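Local coordinates for protein ylmH (Streptococcus pneumoniae, PDB 2FPH) that is assigned to cell division and probably binds nucleic acid, perhaps RNA, through a putative RRM-like domain, at residues A48-V62 / V69-F83. Numbering follows the deposited sequence.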
ATOM      1  N   ALA A  48      -7.430  -8.087 -14.669  1.00 16.04           N
ATOM      2  CA  ALA A  48      -8.563  -8.647 -13.949  1.00 18.10           C
ATOM      3  C   ALA A  48      -9.823  -8.714 -14.822  1.00 19.73           C
ATOM      4  O   ALA A  48     -10.442  -9.764 -14.943  1.00 21.75           O
ATOM      5  CB  ALA A  48      -8.824  -7.874 -12.700  1.00 18.51           C
ATOM      6  N   LYS A  49     -10.155  -7.619 -15.500  1.00 19.65           N
ATOM      7  CA  LYS A  49     -11.295  -7.571 -16.424  1.00 22.13           C
ATOM      8  C   LYS A  49     -11.173  -8.643 -17.519  1.00 21.29           C
ATOM      9  O   LYS A  49     -12.133  -9.370 -17.832  1.00 20.29           O
ATOM     10  CB  LYS A  49     -11.382  -6.161 -17.024  1.00 23.14           C
ATOM     11  CG  LYS A  49     -12.360  -5.218 -16.246  1.00 28.34           C
ATOM     12  CD  LYS A  49     -12.352  -3.789 -16.817  1.00 32.60           C
ATOM     13  CE  LYS A  49     -12.164  -2.718 -15.743  1.00 36.49           C
ATOM     14  NZ  LYS A  49     -12.367  -1.281 -16.255  1.00 38.96           N
ATOM     15  N   THR A  50      -9.976  -8.758 -18.066  1.00 21.14           N
ATOM     16  CA  THR A  50      -9.673  -9.681 -19.145  1.00 21.28           C
ATOM     17  C   THR A  50     -10.003 -11.127 -18.720  1.00 21.46           C
ATOM     18  O   THR A  50     -10.526 -11.913 -19.518  1.00 20.52           O
ATOM     19  CB  THR A  50      -8.230  -9.529 -19.532  1.00 22.27           C
ATOM     20  OG1 THR A  50      -8.013  -8.220 -20.113  1.00 19.14           O
ATOM     21  CG2 THR A  50      -7.889 -10.474 -20.631  1.00 23.22           C
ATOM     22  N   TYR A  51      -9.710 -11.444 -17.462  1.00 22.02           N
ATOM     23  CA  TYR A  51      -9.836 -12.816 -16.940  1.00 23.11           C
ATOM     24  C   TYR A  51     -11.135 -13.336 -16.215  1.00 25.22           C
ATOM     25  O   TYR A  51     -11.080 -14.295 -15.504  1.00 25.54           O
ATOM     26  CB  TYR A  51      -8.509 -13.198 -16.202  1.00 23.68           C
ATOM     27  CG  TYR A  51      -7.390 -13.284 -17.224  1.00 24.63           C
ATOM     28  CD1 TYR A  51      -7.338 -14.359 -18.091  1.00 27.70           C
ATOM     29  CD2 TYR A  51      -6.501 -12.213 -17.464  1.00 23.79           C
ATOM     30  CE1 TYR A  51      -6.403 -14.429 -19.101  1.00 27.31           C
ATOM     31  CE2 TYR A  51      -5.500 -12.293 -18.497  1.00 28.17           C
ATOM     32  CZ  TYR A  51      -5.487 -13.430 -19.304  1.00 28.22           C
ATOM     33  OH  TYR A  51      -4.607 -13.612 -20.340  1.00 30.00           O
ATOM     34  N   GLY A  52     -12.332 -12.765 -16.308  1.00 26.68           N
ATOM     35  CA  GLY A  52     -12.785 -11.569 -15.701  1.00 25.84           C
ATOM     36  C   GLY A  52     -13.028 -11.944 -14.218  1.00 24.10           C
ATOM     37  O   GLY A  52     -14.012 -12.632 -13.780  1.00 23.96           O
ATOM     38  N   LEU A  53     -12.060 -11.503 -13.437  1.00 20.98           N
ATOM     39  CA  LEU A  53     -12.062 -11.587 -11.988  1.00 20.79           C
ATOM     40  C   LEU A  53     -12.473 -10.217 -11.500  1.00 19.87           C
ATOM     41  O   LEU A  53     -12.032  -9.208 -12.073  1.00 22.19           O
ATOM     42  CB  LEU A  53     -10.633 -11.879 -11.467  1.00 21.51           C
ATOM     43  CG  LEU A  53     -10.084 -13.308 -11.369  1.00 24.88           C
ATOM     44  CD1 LEU A  53      -8.675 -13.201 -10.706  1.00 22.25           C
ATOM     45  CD2 LEU A  53     -10.954 -14.145 -10.522  1.00 30.39           C
ATOM     46  N   ALA A  54     -13.266 -10.166 -10.440  1.00 19.74           N
ATOM     47  CA  ALA A  54     -13.554  -8.876  -9.781  1.00 19.44           C
ATOM     48  C   ALA A  54     -12.318  -8.322  -9.087  1.00 19.72           C
ATOM     49  O   ALA A  54     -11.443  -9.059  -8.658  1.00 19.04           O
ATOM     50  CB  ALA A  54     -14.687  -8.994  -8.846  1.00 19.80           C
ATOM     51  N   CYS A  55     -12.228  -6.993  -9.050  1.00 19.75           N
ATOM     52  CA  CYS A  55     -11.051  -6.284  -8.612  1.00 19.85           C
ATOM     53  C   CYS A  55     -11.570  -5.065  -7.821  1.00 19.25           C
ATOM     54  O   CYS A  55     -12.472  -4.409  -8.317  1.00 19.75           O
ATOM     55  CB  CYS A  55     -10.255  -5.826  -9.872  1.00 20.20           C
ATOM     56  SG  CYS A  55      -8.686  -5.033  -9.696  1.00 27.76           S
ATOM     57  N   SER A  56     -11.103  -4.844  -6.587  1.00 16.77           N
ATOM     58  CA  SER A  56     -11.335  -3.571  -5.871  1.00 19.63           C
ATOM     59  C   SER A  56      -9.996  -3.028  -5.381  1.00 17.18           C
ATOM     60  O   SER A  56      -9.156  -3.781  -4.971  1.00 16.79           O
ATOM     61  CB  SER A  56     -12.324  -3.730  -4.701  1.00 19.85           C
ATOM     62  OG  SER A  56     -11.893  -4.708  -3.814  1.00 29.90           O
ATOM     63  N   SER A  57      -9.807  -1.716  -5.505  1.00 14.52           N
ATOM     64  CA  SER A  57      -8.615  -1.025  -5.100  1.00 13.65           C
ATOM     65  C   SER A  57      -8.874  -0.285  -3.815  1.00 13.09           C
ATOM     66  O   SER A  57      -9.966   0.319  -3.671  1.00 15.06           O
ATOM     67  CB  SER A  57      -8.215  -0.010  -6.151  1.00 13.78           C
ATOM     68  OG  SER A  57      -7.225   0.865  -5.653  1.00 12.94           O
ATOM     69  N   SER A  58      -7.895  -0.241  -2.895  1.00 12.42           N
ATOM     70  CA  SER A  58      -8.062   0.519  -1.657  1.00 13.58           C
ATOM     71  C   SER A  58      -8.299   2.028  -1.992  1.00 13.91           C
ATOM     72  O   SER A  58      -8.869   2.761  -1.185  1.00 14.62           O
ATOM     73  CB  SER A  58      -6.899   0.355  -0.692  1.00 13.71           C
ATOM     74  OG  SER A  58      -5.676   0.746  -1.274  1.00 12.91           O
ATOM     75  N   GLY A  59      -7.850   2.458  -3.172  1.00 13.82           N
ATOM     76  CA  GLY A  59      -8.052   3.822  -3.620  1.00 14.33           C
ATOM     77  C   GLY A  59      -9.474   4.186  -3.913  1.00 15.87           C
ATOM     78  O   GLY A  59      -9.809   5.392  -4.015  1.00 16.41           O
ATOM     79  N   GLU A  60     -10.342   3.184  -4.006  1.00 15.13           N
ATOM     80  CA  GLU A  60     -11.770   3.393  -4.188  1.00 16.09           C
ATOM     81  C   GLU A  60     -12.489   3.499  -2.836  1.00 14.98           C
ATOM     82  O   GLU A  60     -13.711   3.593  -2.836  1.00 18.68           O
ATOM     83  CB  GLU A  60     -12.366   2.226  -4.999  1.00 17.44           C
ATOM     84  CG  GLU A  60     -11.841   2.025  -6.425  1.00 20.45           C
ATOM     85  CD  GLU A  60     -12.393   0.763  -7.106  1.00 27.47           C
ATOM     86  OE1 GLU A  60     -11.818  -0.357  -6.990  1.00 23.74           O
ATOM     87  OE2 GLU A  60     -13.441   0.872  -7.785  1.00 33.22           O
ATOM     88  N   PHE A  61     -11.735   3.476  -1.719  1.00 15.62           N
ATOM     89  CA  PHE A  61     -12.245   3.602  -0.341  1.00 16.22           C
ATOM     90  C   PHE A  61     -11.579   4.772   0.386  1.00 18.66           C
ATOM     91  O   PHE A  61     -12.271   5.544   1.081  1.00 19.57           O
ATOM     92  CB  PHE A  61     -11.975   2.329   0.472  1.00 15.93           C
ATOM     93  CG  PHE A  61     -12.782   1.124   0.034  1.00 14.32           C
ATOM     94  CD1 PHE A  61     -12.473   0.463  -1.155  1.00 14.31           C
ATOM     95  CD2 PHE A  61     -13.802   0.649   0.793  1.00 16.79           C
ATOM     96  CE1 PHE A  61     -13.176  -0.621  -1.576  1.00 17.43           C
ATOM     97  CE2 PHE A  61     -14.540  -0.448   0.380  1.00 17.86           C
ATOM     98  CZ  PHE A  61     -14.227  -1.101  -0.806  1.00 17.24           C
ATOM     99  N   VAL A  62     -10.238   4.860   0.257  1.00 18.77           N
ATOM    100  CA  VAL A  62      -9.402   5.954   0.768  1.00 21.03           C
ATOM    101  C   VAL A  62      -8.570   6.451  -0.347  1.00 20.45           C
ATOM    102  O   VAL A  62      -7.820   5.673  -0.949  1.00 21.50           O
ATOM    103  CB  VAL A  62      -8.461   5.480   1.933  1.00 21.82           C
ATOM    104  CG1 VAL A  62      -7.573   6.573   2.371  1.00 22.74           C
ATOM    105  CG2 VAL A  62      -9.245   4.959   3.062  1.00 23.00           C
ATOM    106  N   VAL A  69      -4.680  -3.904  -3.809  1.00 12.02           N
ATOM    107  CA  VAL A  69      -5.778  -4.358  -4.607  1.00 11.71           C
ATOM    108  C   VAL A  69      -6.208  -5.709  -4.149  1.00 12.08           C
ATOM    109  O   VAL A  69      -5.389  -6.582  -3.778  1.00 10.99           O
ATOM    110  CB  VAL A  69      -5.383  -4.372  -6.161  1.00 13.06           C
ATOM    111  CG1 VAL A  69      -6.307  -5.172  -7.053  1.00 15.39           C
ATOM    112  CG2 VAL A  69      -5.241  -2.940  -6.735  1.00 16.20           C
ATOM    113  N   LEU A  70      -7.503  -5.906  -4.205  1.00 13.35           N
ATOM    114  CA  LEU A  70      -8.043  -7.222  -3.900  1.00 15.15           C
ATOM    115  C   LEU A  70      -8.591  -7.829  -5.174  1.00 16.19           C
ATOM    116  O   LEU A  70      -9.371  -7.207  -5.902  1.00 15.38           O
ATOM    117  CB  LEU A  70      -9.109  -7.053  -2.856  1.00 15.33           C
ATOM    118  CG  LEU A  70      -8.746  -6.933  -1.416  1.00 17.72           C
ATOM    119  CD1 LEU A  70      -9.932  -6.366  -0.672  1.00 19.20           C
ATOM    120  CD2 LEU A  70      -8.329  -8.410  -0.999  1.00 16.02           C
ATOM    121  N   LEU A  71      -8.171  -9.060  -5.478  1.00 17.02           N
ATOM    122  CA  LEU A  71      -8.678  -9.828  -6.627  1.00 17.88           C
ATOM    123  C   LEU A  71      -9.559 -10.929  -6.064  1.00 18.99           C
ATOM    124  O   LEU A  71      -9.123 -11.578  -5.125  1.00 17.66           O
ATOM    125  CB  LEU A  71      -7.488 -10.402  -7.404  1.00 18.17           C
ATOM    126  CG  LEU A  71      -6.543  -9.367  -8.062  1.00 18.86           C
ATOM    127  CD1 LEU A  71      -5.205  -9.892  -8.570  1.00 21.48           C
ATOM    128  CD2 LEU A  71      -7.221  -8.722  -9.200  1.00 22.36           C
ATOM    129  N   TYR A  72     -10.769 -11.217  -6.603  1.00 19.67           N
ATOM    130  CA  TYR A  72     -11.666 -12.128  -5.899  1.00 20.47           C
ATOM    131  C   TYR A  72     -12.770 -12.713  -6.767  1.00 21.99           C
ATOM    132  O   TYR A  72     -13.085 -12.149  -7.813  1.00 22.71           O
ATOM    133  CB  TYR A  72     -12.263 -11.498  -4.658  1.00 20.18           C
ATOM    134  CG  TYR A  72     -12.896 -10.154  -4.928  1.00 19.79           C
ATOM    135  CD1 TYR A  72     -12.129  -9.013  -4.909  1.00 19.00           C
ATOM    136  CD2 TYR A  72     -14.250 -10.026  -5.234  1.00 20.31           C
ATOM    137  CE1 TYR A  72     -12.666  -7.775  -5.203  1.00 20.88           C
ATOM    138  CE2 TYR A  72     -14.811  -8.724  -5.519  1.00 19.26           C
ATOM    139  CZ  TYR A  72     -14.003  -7.635  -5.471  1.00 20.04           C
ATOM    140  OH  TYR A  72     -14.507  -6.362  -5.768  1.00 21.27           O
ATOM    141  N   PRO A  73     -13.232 -13.909  -6.391  1.00 23.98           N
ATOM    142  CA  PRO A  73     -14.414 -14.504  -7.025  1.00 25.48           C
ATOM    143  C   PRO A  73     -15.664 -13.725  -6.615  1.00 26.00           C
ATOM    144  O   PRO A  73     -15.629 -13.022  -5.613  1.00 24.13           O
ATOM    145  CB  PRO A  73     -14.447 -15.910  -6.440  1.00 25.53           C
ATOM    146  CG  PRO A  73     -13.080 -16.133  -5.936  1.00 27.06           C
ATOM    147  CD  PRO A  73     -12.706 -14.810  -5.350  1.00 24.84           C
ATOM    148  N   ASP A  74     -16.776 -13.978  -7.314  1.00 26.66           N
ATOM    149  CA  ASP A  74     -17.990 -13.144  -7.222  1.00 27.09           C
ATOM    150  C   ASP A  74     -18.766 -13.236  -5.905  1.00 27.29           C
ATOM    151  O   ASP A  74     -19.411 -12.235  -5.480  1.00 28.23           O
ATOM    152  CB  ASP A  74     -18.912 -13.433  -8.384  1.00 28.95           C
ATOM    153  CG  ASP A  74     -18.324 -13.008  -9.733  1.00 31.63           C
ATOM    154  OD1 ASP A  74     -17.481 -12.065  -9.811  1.00 33.78           O
ATOM    155  OD2 ASP A  74     -18.645 -13.589 -10.790  1.00 37.60           O
ATOM    156  N   TYR A  75     -18.659 -14.367  -5.232  1.00 26.10           N
ATOM    157  CA  TYR A  75     -19.264 -14.503  -3.932  1.00 26.61           C
ATOM    158  C   TYR A  75     -18.771 -13.405  -2.939  1.00 25.75           C
ATOM    159  O   TYR A  75     -19.498 -13.028  -2.026  1.00 26.64           O
ATOM    160  CB  TYR A  75     -19.027 -15.907  -3.382  1.00 26.87           C
ATOM    161  CG  TYR A  75     -17.616 -16.194  -2.909  1.00 27.13           C
ATOM    162  CD1 TYR A  75     -16.674 -16.751  -3.776  1.00 31.22           C
ATOM    163  CD2 TYR A  75     -17.251 -15.965  -1.594  1.00 28.27           C
ATOM    164  CE1 TYR A  75     -15.370 -17.005  -3.354  1.00 30.81           C
ATOM    165  CE2 TYR A  75     -15.940 -16.237  -1.141  1.00 30.36           C
ATOM    166  CZ  TYR A  75     -15.016 -16.766  -2.038  1.00 30.18           C
ATOM    167  OH  TYR A  75     -13.757 -17.045  -1.597  1.00 33.72           O
ATOM    168  N   PHE A  76     -17.564 -12.877  -3.123  1.00 24.20           N
ATOM    169  CA  PHE A  76     -16.952 -12.003  -2.106  1.00 24.38           C
ATOM    170  C   PHE A  76     -17.371 -10.524  -2.383  1.00 25.14           C
ATOM    171  O   PHE A  76     -17.196 -10.076  -3.455  1.00 22.59           O
ATOM    172  CB  PHE A  76     -15.424 -12.210  -2.169  1.00 24.23           C
ATOM    173  CG  PHE A  76     -14.651 -11.596  -1.016  1.00 23.66           C
ATOM    174  CD1 PHE A  76     -14.587 -12.234   0.217  1.00 22.32           C
ATOM    175  CD2 PHE A  76     -13.929 -10.437  -1.193  1.00 24.10           C
ATOM    176  CE1 PHE A  76     -13.857 -11.713   1.255  1.00 24.93           C
ATOM    177  CE2 PHE A  76     -13.175  -9.894  -0.143  1.00 24.89           C
ATOM    178  CZ  PHE A  76     -13.164 -10.524   1.092  1.00 23.70           C
ATOM    179  N   GLN A  77     -17.899  -9.680  -1.494  1.00 28.42           N
ATOM    180  CA  GLN A  77     -17.808  -9.550  -0.080  1.00 29.20           C
ATOM    181  C   GLN A  77     -16.999  -8.249   0.349  1.00 28.00           C
ATOM    182  O   GLN A  77     -17.097  -7.966   1.479  1.00 30.29           O
ATOM    183  CB  GLN A  77     -17.340 -10.819   0.668  1.00 30.80           C
ATOM    184  CG  GLN A  77     -18.432 -11.715   1.227  1.00 30.74           C
ATOM    185  CD  GLN A  77     -17.938 -13.063   1.716  1.00 37.14           C
ATOM    186  OE1 GLN A  77     -17.150 -13.145   2.671  1.00 38.68           O
ATOM    187  NE2 GLN A  77     -18.401 -14.137   1.062  1.00 39.57           N
ATOM    188  N   PRO A  78     -16.260  -7.464  -0.473  1.00 27.55           N
ATOM    189  CA  PRO A  78     -15.102  -6.718   0.093  1.00 25.70           C
ATOM    190  C   PRO A  78     -15.491  -5.555   1.022  1.00 24.54           C
ATOM    191  O   PRO A  78     -16.431  -4.826   0.702  1.00 23.82           O
ATOM    192  CB  PRO A  78     -14.359  -6.184  -1.122  1.00 26.87           C
ATOM    193  CG  PRO A  78     -15.132  -6.869  -2.362  1.00 27.51           C
ATOM    194  CD  PRO A  78     -16.470  -7.087  -1.871  1.00 28.62           C
ATOM    195  N   GLU A  79     -14.786  -5.421   2.145  1.00 21.86           N
ATOM    196  CA  GLU A  79     -14.915  -4.301   3.051  1.00 22.07           C
ATOM    197  C   GLU A  79     -13.521  -3.692   3.198  1.00 18.99           C
ATOM    198  O   GLU A  79     -12.523  -4.360   2.876  1.00 17.76           O
ATOM    199  CB  GLU A  79     -15.441  -4.729   4.438  1.00 22.65           C
ATOM    200  CG  GLU A  79     -16.951  -4.914   4.525  1.00 30.22           C
ATOM    201  CD  GLU A  79     -17.441  -4.872   5.959  1.00 36.60           C
ATOM    202  OE1 GLU A  79     -16.770  -5.481   6.820  1.00 38.87           O
ATOM    203  OE2 GLU A  79     -18.482  -4.206   6.235  1.00 43.34           O
ATOM    204  N   PHE A  80     -13.430  -2.442   3.668  1.00 17.14           N
ATOM    205  CA  PHE A  80     -12.126  -1.790   3.726  1.00 16.79           C
ATOM    206  C   PHE A  80     -11.121  -2.587   4.574  1.00 16.76           C
ATOM    207  O   PHE A  80      -9.917  -2.651   4.284  1.00 15.11           O
ATOM    208  CB  PHE A  80     -12.243  -0.392   4.293  1.00 15.43           C
ATOM    209  CG  PHE A  80     -10.958   0.327   4.307  1.00 17.38           C
ATOM    210  CD1 PHE A  80     -10.300   0.613   3.112  1.00 19.16           C
ATOM    211  CD2 PHE A  80     -10.346   0.631   5.495  1.00 20.01           C
ATOM    212  CE1 PHE A  80      -9.103   1.271   3.135  1.00 17.57           C
ATOM    213  CE2 PHE A  80      -9.146   1.296   5.501  1.00 22.20           C
ATOM    214  CZ  PHE A  80      -8.525   1.607   4.320  1.00 20.85           C
ATOM    215  N   SER A  81     -11.605  -3.249   5.637  1.00 17.62           N
ATOM    216  CA  SER A  81     -10.724  -4.048   6.449  1.00 17.65           C
ATOM    217  C   SER A  81      -9.985  -5.180   5.673  1.00 16.63           C
ATOM    218  O   SER A  81      -8.899  -5.581   6.082  1.00 17.03           O
ATOM    219  CB  SER A  81     -11.452  -4.595   7.694  1.00 18.91           C
ATOM    220  OG  SER A  81     -12.455  -5.484   7.335  1.00 22.33           O
ATOM    221  N   ASP A  82     -10.580  -5.677   4.574  1.00 17.78           N
ATOM    222  CA  ASP A  82      -9.997  -6.731   3.753  1.00 16.59           C
ATOM    223  C   ASP A  82      -8.690  -6.255   3.057  1.00 16.46           C
ATOM    224  O   ASP A  82      -7.915  -7.064   2.604  1.00 15.92           O
ATOM    225  CB  ASP A  82     -10.995  -7.186   2.713  1.00 16.09           C
ATOM    226  CG  ASP A  82     -12.174  -7.900   3.315  1.00 19.64           C
ATOM    227  OD1 ASP A  82     -11.949  -8.715   4.231  1.00 24.08           O
ATOM    228  OD2 ASP A  82     -13.333  -7.741   2.870  1.00 20.72           O
ATOM    229  N   PHE A  83      -8.452  -4.932   2.978  1.00 14.92           N
ATOM    230  CA  PHE A  83      -7.164  -4.449   2.460  1.00 13.91           C
ATOM    231  C   PHE A  83      -5.981  -4.437   3.462  1.00 14.34           C
ATOM    232  O   PHE A  83      -4.778  -4.239   3.092  1.00 14.13           O
ATOM    233  CB  PHE A  83      -7.298  -3.026   1.876  1.00 14.93           C
ATOM    234  CG  PHE A  83      -8.233  -2.922   0.719  1.00 14.76           C
ATOM    235  CD1 PHE A  83      -7.834  -3.292  -0.552  1.00 13.43           C
ATOM    236  CD2 PHE A  83      -9.540  -2.459   0.887  1.00 13.80           C
ATOM    237  CE1 PHE A  83      -8.671  -3.210  -1.607  1.00 13.21           C
ATOM    238  CE2 PHE A  83     -10.407  -2.377  -0.213  1.00 14.56           C
ATOM    239  CZ  PHE A  83      -9.945  -2.738  -1.478  1.00 13.84           C
TER
HETATM  240  O   HOH W   1     -15.077 -12.634  -9.471  1.00 31.57           O
HETATM  241  O   HOH W   2     -15.146  -3.402  -7.327  1.00 34.43           O
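Tyr72 lays its ring across the neighbouring strand and touches Ala54 and Ser56, its partner and the next residue on the same sheet face. From CB, chi1 of 51° sets CG between the backbone N and the carbonyl carbon, which turns the ring over strand 54-57. CG and CD1 lie near Ala54 O, CD2 and CE2 press on Ala54 CB (3.3 Å from CE2) so that the methyl lies over one ring face, and CE1 reaches Ser56 OG at 3.5 Å and the backbone N of Ser56. CZ touches Ala54 CB and Ser56 OG. At the tip, OH meets Ser56 CB and makes a weak bond, its direction open, with a water that donates to Cys55 O. Ser56 OG, enclosed by Tyr72, Pro78 CB and Phe83 CZ, is buried without a polar partner. The backbones pair through Tyr72 N to Ala54 O, Ser56 N to Leu70 O and a nearly straight Leu70 N to Ser56 O bond (2.8 Å, 177°). A second water bridges the weak Ala54 N to Tyr72 O pair, accepting from Ala54 N and donating to Tyr72 O and to Asp74 OD1. On the other sheet face, Cys55 SG packs against Val69 CG1 (3.6 Å) and Leu71 CD2, while Leu71 and Val69 rest on Leu44 of helix 38-50. Past the strand, Ser58 CB stands over the Phe83 ring, 3.9 Å from its centroid, in a CH-pi contact, with Leu70 CD1 on the opposite face. The edge of Phe83 points at the face of Phe61 in an offset edge-to-face pair, planes at 64°, and Phe61 CB abuts Phe80 CD1 at 3.6 Å. Phe80 also meets Val62 CG2 and Phe160. Strands 54-57 and 69-72 thus form an antiparallel beta hairpin, the edge and centre of the three-stranded sheet packed on helix 38-50.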